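Local coordinates for DUF1254 domain-containing protein (Vibrio parahaemolyticus, PDB 3U07) that is of unknown function but pairs a DUF1254 region with a DUF1214 region and is probably exported from the cytoplasm, at residues W109-M114 with F136-Q141; A122-R127 with E153-D158. The protein carries 2 engineered substitutions. All blocks are in the same frame, centred on the assembly; numbering follows the deposited sequence.

Contact 1 of 2, residues W109-M114 with F136-Q141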
loop_
_atom_site.group_PDB
_atom_site.type_symbol
_atom_site.label_atom_id
_atom_site.label_comp_id
_atom_site.label_asym_id
_atom_site.label_seq_id
_atom_site.Cartn_x
_atom_site.Cartn_y
_atom_site.Cartn_z
ATOM N N TRP A 109 -13.992 -1.770 -4.798
ATOM C CA TRP A 109 -13.729 -1.569 -3.375
ATOM C C TRP A 109 -12.711 -2.597 -2.938
ATOM O O TRP A 109 -12.574 -3.654 -3.559
ATOM C CB TRP A 109 -14.993 -1.729 -2.529
ATOM C CG TRP A 109 -15.603 -3.102 -2.586
ATOM C CD1 TRP A 109 -16.516 -3.558 -3.494
ATOM C CD2 TRP A 109 -15.343 -4.193 -1.696
ATOM N NE1 TRP A 109 -16.844 -4.864 -3.222
ATOM C CE2 TRP A 109 -16.141 -5.279 -2.123
ATOM C CE3 TRP A 109 -14.517 -4.356 -0.576
ATOM C CZ2 TRP A 109 -16.133 -6.515 -1.468
ATOM C CZ3 TRP A 109 -14.509 -5.585 0.075
ATOM C CH2 TRP A 109 -15.314 -6.648 -0.372
ATOM N N ILE A 110 -11.986 -2.285 -1.874
ATOM C CA ILE A 110 -10.988 -3.210 -1.369
ATOM C C ILE A 110 -10.678 -2.951 0.099
ATOM O O ILE A 110 -10.610 -1.799 0.535
ATOM C CB ILE A 110 -9.676 -3.114 -2.195
ATOM C CG1 ILE A 110 -8.668 -4.155 -1.706
ATOM C CG2 ILE A 110 -9.098 -1.700 -2.102
ATOM C CD1 ILE A 110 -7.535 -4.390 -2.670
ATOM N N LEU A 111 -10.552 -4.032 0.863
ATOM C CA LEU A 111 -10.180 -3.949 2.275
ATOM C C LEU A 111 -8.770 -4.541 2.252
ATOM O O LEU A 111 -8.582 -5.713 1.929
ATOM C CB LEU A 111 -11.107 -4.794 3.150
ATOM C CG LEU A 111 -10.673 -5.020 4.607
ATOM C CD1 LEU A 111 -10.433 -3.686 5.305
ATOM C CD2 LEU A 111 -11.751 -5.818 5.328
ATOM N N HIS A 112 -7.780 -3.721 2.576
ATOM C CA HIS A 112 -6.389 -4.150 2.531
ATOM C C HIS A 112 -5.703 -4.031 3.891
ATOM O O HIS A 112 -5.681 -2.957 4.484
ATOM C CB HIS A 112 -5.665 -3.290 1.490
ATOM C CG HIS A 112 -4.197 -3.550 1.388
ATOM N ND1 HIS A 112 -3.290 -2.554 1.088
ATOM C CD2 HIS A 112 -3.475 -4.686 1.523
ATOM C CE1 HIS A 112 -2.074 -3.066 1.048
ATOM N NE2 HIS A 112 -2.158 -4.359 1.308
ATOM N N THR A 113 -5.144 -5.136 4.381
ATOM C CA THR A 113 -4.458 -5.123 5.666
ATOM C C THR A 113 -3.051 -5.666 5.521
ATOM O O THR A 113 -2.803 -6.559 4.714
ATOM C CB THR A 113 -5.204 -5.974 6.740
ATOM O OG1 THR A 113 -5.389 -7.310 6.253
ATOM C CG2 THR A 113 -6.568 -5.363 7.070
HETATM N N MSE A 114 -2.132 -5.115 6.308
HETATM C CA MSE A 114 -0.738 -5.543 6.277
HETATM C C MSE A 114 -0.214 -5.629 7.699
HETATM O O MSE A 114 -0.648 -4.872 8.569
HETATM C CB MSE A 114 0.105 -4.546 5.472
HETATM C CG MSE A 114 -0.277 -4.493 3.995
HETATM SE SE MSE A 114 0.821 -3.261 2.968
HETATM C CE MSE A 114 -0.076 -1.659 3.557
ATOM N N PHE A 136 -15.345 -9.860 8.445
ATOM C CA PHE A 136 -13.989 -10.379 8.361
ATOM C C PHE A 136 -13.295 -10.294 9.702
ATOM O O PHE A 136 -13.079 -9.211 10.242
ATOM C CB PHE A 136 -13.232 -9.602 7.278
ATOM C CG PHE A 136 -13.927 -9.627 5.939
ATOM C CD1 PHE A 136 -13.912 -10.777 5.159
ATOM C CD2 PHE A 136 -14.631 -8.518 5.481
ATOM C CE1 PHE A 136 -14.589 -10.825 3.936
ATOM C CE2 PHE A 136 -15.313 -8.558 4.257
ATOM C CZ PHE A 136 -15.289 -9.715 3.486
HETATM N N MSE A 137 -12.958 -11.456 10.248
HETATM C CA MSE A 137 -12.319 -11.503 11.546
HETATM C C MSE A 137 -10.815 -11.674 11.454
HETATM O O MSE A 137 -10.320 -12.554 10.756
HETATM C CB MSE A 137 -12.924 -12.640 12.389
HETATM C CG MSE A 137 -12.465 -12.641 13.846
HETATM SE SE MSE A 137 -13.340 -14.006 14.956
HETATM C CE MSE A 137 -12.038 -15.381 14.711
ATOM N N PHE A 138 -10.100 -10.809 12.162
ATOM C CA PHE A 138 -8.651 -10.854 12.213
ATOM C C PHE A 138 -8.284 -11.333 13.608
ATOM O O PHE A 138 -8.708 -10.746 14.604
ATOM C CB PHE A 138 -8.071 -9.460 11.960
ATOM C CG PHE A 138 -8.381 -8.933 10.599
ATOM C CD1 PHE A 138 -9.652 -8.448 10.303
ATOM C CD2 PHE A 138 -7.425 -8.995 9.587
ATOM C CE1 PHE A 138 -9.973 -8.030 9.013
ATOM C CE2 PHE A 138 -7.732 -8.580 8.290
ATOM C CZ PHE A 138 -9.008 -8.099 8.004
ATOM N N ALA A 139 -7.505 -12.405 13.677
ATOM C CA ALA A 139 -7.107 -12.952 14.964
ATOM C C ALA A 139 -5.624 -13.228 14.982
ATOM O O ALA A 139 -5.021 -13.489 13.934
ATOM C CB ALA A 139 -7.884 -14.247 15.247
ATOM N N ALA A 140 -5.056 -13.152 16.185
ATOM C CA ALA A 140 -3.667 -13.411 16.333
ATOM C C ALA A 140 -3.508 -14.839 15.944
ATOM O O ALA A 140 -4.417 -15.702 16.107
ATOM C CB ALA A 140 -3.159 -13.206 17.738
ATOM N N GLN A 141 -2.357 -15.072 15.398
ATOM C CA GLN A 141 -2.033 -16.376 14.960
ATOM C C GLN A 141 -2.229 -17.477 16.006
ATOM O O GLN A 141 -2.665 -18.561 15.636
ATOM C CB GLN A 141 -0.627 -16.291 14.431
ATOM C CG GLN A 141 -0.185 -17.561 13.798
ATOM C CD GLN A 141 -0.950 -17.885 12.525
ATOM O OE1 GLN A 141 -1.870 -18.693 12.523
ATOM N NE2 GLN A 141 -0.563 -17.250 11.432
#

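Contact 2 of 2, residues A122-R127 with E153-D158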
loop_
_atom_site.group_PDB
_atom_site.type_symbol
_atom_site.label_atom_id
_atom_site.label_comp_id
_atom_site.label_asym_id
_atom_site.label_seq_id
_atom_site.Cartn_x
_atom_site.Cartn_y
_atom_site.Cartn_z
ATOM N N ALA A 122 -4.245 -9.607 3.951
ATOM C CA ALA A 122 -5.634 -9.661 3.526
ATOM C C ALA A 122 -5.907 -8.614 2.459
ATOM O O ALA A 122 -5.438 -7.476 2.544
ATOM C CB ALA A 122 -6.570 -9.462 4.706
ATOM N N ALA A 123 -6.658 -9.018 1.443
ATOM C CA ALA A 123 -7.035 -8.123 0.359
ATOM C C ALA A 123 -8.396 -8.584 -0.144
ATOM O O ALA A 123 -8.488 -9.283 -1.151
ATOM C CB ALA A 123 -6.006 -8.186 -0.771
ATOM N N PHE A 124 -9.446 -8.226 0.587
ATOM C CA PHE A 124 -10.800 -8.589 0.197
ATOM C C PHE A 124 -11.281 -7.471 -0.713
ATOM O O PHE A 124 -11.151 -6.295 -0.374
ATOM C CB PHE A 124 -11.712 -8.683 1.425
ATOM C CG PHE A 124 -11.305 -9.751 2.398
ATOM C CD1 PHE A 124 -11.383 -11.098 2.046
ATOM C CD2 PHE A 124 -10.823 -9.411 3.663
ATOM C CE1 PHE A 124 -10.987 -12.094 2.940
ATOM C CE2 PHE A 124 -10.425 -10.397 4.565
ATOM C CZ PHE A 124 -10.505 -11.743 4.205
ATOM N N SER A 125 -11.829 -7.824 -1.870
ATOM C CA SER A 125 -12.290 -6.785 -2.778
ATOM C C SER A 125 -13.214 -7.262 -3.882
ATOM O O SER A 125 -13.400 -8.466 -4.104
ATOM C CB SER A 125 -11.093 -6.079 -3.419
ATOM O OG SER A 125 -10.751 -6.686 -4.649
ATOM N N SER A 126 -13.790 -6.279 -4.567
ATOM C CA SER A 126 -14.698 -6.491 -5.683
ATOM C C SER A 126 -14.038 -7.343 -6.766
ATOM O O SER A 126 -14.704 -8.106 -7.462
ATOM C CB SER A 126 -15.089 -5.136 -6.274
ATOM O OG SER A 126 -13.930 -4.374 -6.589
ATOM N N ARG A 127 -12.725 -7.204 -6.907
ATOM C CA ARG A 127 -11.985 -7.955 -7.916
ATOM C C ARG A 127 -12.223 -9.452 -7.777
ATOM O O ARG A 127 -12.316 -10.172 -8.769
ATOM C CB ARG A 127 -10.484 -7.676 -7.793
ATOM C CG ARG A 127 -9.646 -8.338 -8.873
ATOM C CD ARG A 127 -8.155 -8.072 -8.675
ATOM N NE ARG A 127 -7.568 -8.910 -7.633
ATOM C CZ ARG A 127 -7.177 -10.168 -7.815
ATOM N NH1 ARG A 127 -7.304 -10.744 -9.003
ATOM N NH2 ARG A 127 -6.660 -10.854 -6.802
ATOM N N GLU A 153 -14.966 -14.779 6.849
ATOM C CA GLU A 153 -13.599 -15.253 6.693
ATOM C C GLU A 153 -12.776 -14.863 7.906
ATOM O O GLU A 153 -13.050 -13.861 8.558
ATOM C CB GLU A 153 -12.968 -14.641 5.437
ATOM C CG GLU A 153 -13.705 -14.940 4.135
ATOM C CD GLU A 153 -13.681 -16.415 3.766
ATOM O OE1 GLU A 153 -12.663 -17.086 4.044
ATOM O OE2 GLU A 153 -14.672 -16.900 3.182
ATOM N N VAL A 154 -11.764 -15.669 8.199
ATOM C CA VAL A 154 -10.873 -15.420 9.318
ATOM C C VAL A 154 -9.464 -15.176 8.786
ATOM O O VAL A 154 -8.954 -15.951 7.975
ATOM C CB VAL A 154 -10.813 -16.630 10.280
ATOM C CG1 VAL A 154 -9.835 -16.347 11.413
ATOM C CG2 VAL A 154 -12.203 -16.930 10.832
ATOM N N VAL A 155 -8.844 -14.092 9.238
ATOM C CA VAL A 155 -7.481 -13.764 8.834
ATOM C C VAL A 155 -6.555 -13.920 10.039
ATOM O O VAL A 155 -6.696 -13.201 11.033
ATOM C CB VAL A 155 -7.357 -12.307 8.350
ATOM C CG1 VAL A 155 -5.917 -12.024 7.939
ATOM C CG2 VAL A 155 -8.314 -12.051 7.209
ATOM N N ARG A 156 -5.623 -14.864 9.962
ATOM C CA ARG A 156 -4.663 -15.066 11.047
ATOM C C ARG A 156 -3.507 -14.098 10.806
ATOM O O ARG A 156 -2.903 -14.115 9.735
ATOM C CB ARG A 156 -4.151 -16.507 11.044
ATOM C CG ARG A 156 -5.211 -17.528 11.437
ATOM C CD ARG A 156 -5.489 -17.495 12.940
ATOM N NE ARG A 156 -6.583 -18.395 13.311
ATOM C CZ ARG A 156 -6.963 -18.651 14.563
ATOM N NH1 ARG A 156 -6.339 -18.078 15.586
ATOM N NH2 ARG A 156 -7.973 -19.482 14.791
ATOM N N VAL A 157 -3.201 -13.249 11.785
ATOM C CA VAL A 157 -2.124 -12.274 11.611
ATOM C C VAL A 157 -0.934 -12.555 12.524
ATOM O O VAL A 157 -1.092 -13.009 13.662
ATOM C CB VAL A 157 -2.644 -10.817 11.831
ATOM C CG1 VAL A 157 -3.829 -10.543 10.901
ATOM C CG2 VAL A 157 -3.061 -10.604 13.285
ATOM N N ASP A 158 0.262 -12.284 12.013
ATOM C CA ASP A 158 1.482 -12.545 12.762
ATOM C C ASP A 158 1.985 -11.410 13.635
ATOM O O ASP A 158 2.904 -11.606 14.431
ATOM C CB ASP A 158 2.572 -13.026 11.806
ATOM C CG ASP A 158 2.268 -14.405 11.241
ATOM O OD1 ASP A 158 2.216 -14.542 10.007
ATOM O OD2 ASP A 158 2.081 -15.354 12.030
#

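Contact 1 of 2, residues W109-M114 with F136-Q141
Thr113 OG1 lies 3.4 Å from Phe138 CE2, the closest approach between 109-114 and 136-141, while its polar partner is the side chain of Asn121, to which it is hydrogen-bonded through OD1. Thr113 thus suits a buried place beside an aromatic ring: the hydroxyl is satisfied on its own side of the interface, and its methyl is left to add apolar contact, CG2 reaching Phe138 CE2 at 3.6 Å. With chi1 at 55°, OG1 sits between the backbone N and the carbonyl carbon, and both branches of the threonine can meet the same end of the ring, which points back at it from the other strand. The two strands run almost exactly parallel, 4° apart, but their axes come no nearer than 11.3 Å and no hydrogen bond joins them. They belong to two different sheets whose facing sides meet here through inward-pointing side chains alone, resembling a beta sandwich. Leu111 supplies a branched apolar group that meets both phenylalanines. Its CG is anti to the backbone N (chi1 168°), and CD2 comes within 4.0 Å of Phe136 CD2 as the leucine and the phenylalanine pass side by side, pointing opposite ways. The same methyl lies beside the rim of the Phe138 ring, 4.5 Å from CZ. Val98, on strand 96-100, touches both Leu111 and Phe138 and continues this buried layer.

Contact 2 of 2, residues A122-R127 with E153-D158
Ala122-Ser125 and Glu153-Val157 are strands running in roughly opposite directions, at 157°, with axes 9.5 Å apart at their closest and no hydrogen bond across. The spacing is uneven: the CA atoms of Ala122 and Val155 are 7.0 Å apart, whereas the backbones stand wider at Phe124 and Glu153. Residue size follows this taper. At the close end the single methyl of Ala122 meets Val155, CB to CG2 at 4.0 Å, and at the wide end the ring of Phe124 spans the larger separation. Its CZ comes to 3.7 Å from Val155 CG2, the methyl meeting the ring edge-on. Val155 CG1 is anti to the backbone N (chi1 -180°), which places CG2 beside that N, where it serves the alanine and the phenylalanine together. Each strand is outermost in its own sheet, counted within this chain, so the contact joins the borders of two facing sheets, much as at the margin of a beta sandwich. Val155 is buried there, but Glu153 is exposed: its aliphatic part does the touching, CB lying 4.0 Å from Phe124 CZ, and the bend at chi2 (-66°) carries the carboxylate away from the other strand. Phe124 also stacks with Phe136 of strand 134-140, the parallel neighbour of 153-157 in the facing sheet. Beyond the phenylalanine the first strand gives way to a helix, and Ser125 is its N-cap: OG accepts a hydrogen bond from Arg127 N at 3.0 Å, a short polar side chain being well suited to hold an amide of the first turn. The Arg127 side chain takes no part in the contact and forms a salt bridge through NE with Glu313.

Contacts 1 and 2 are neighbouring parts of one interface between two sheets, their centres about 4 Å apart. Each sheet contributes a pair of adjacent strands: 109-115 and 120-125 follow each other in the chain as antiparallel neighbours, where Leu111 N and Phe124 O are 2.6 Å apart, a probable hydrogen bond; 134-140 and 153-157 are parallel neighbours, with Met137 O 2.6 Å from Val155 N, likewise probable. Across the sheets, Phe138 of contact 1 also touches Ala122 of contact 2. At the C-terminal ends of 136-141 and 153-158, Gln141 NE2 makes a weak hydrogen bond to Asp158 OD2. All four segments belong to the DUF1254 region, whose function is unknown.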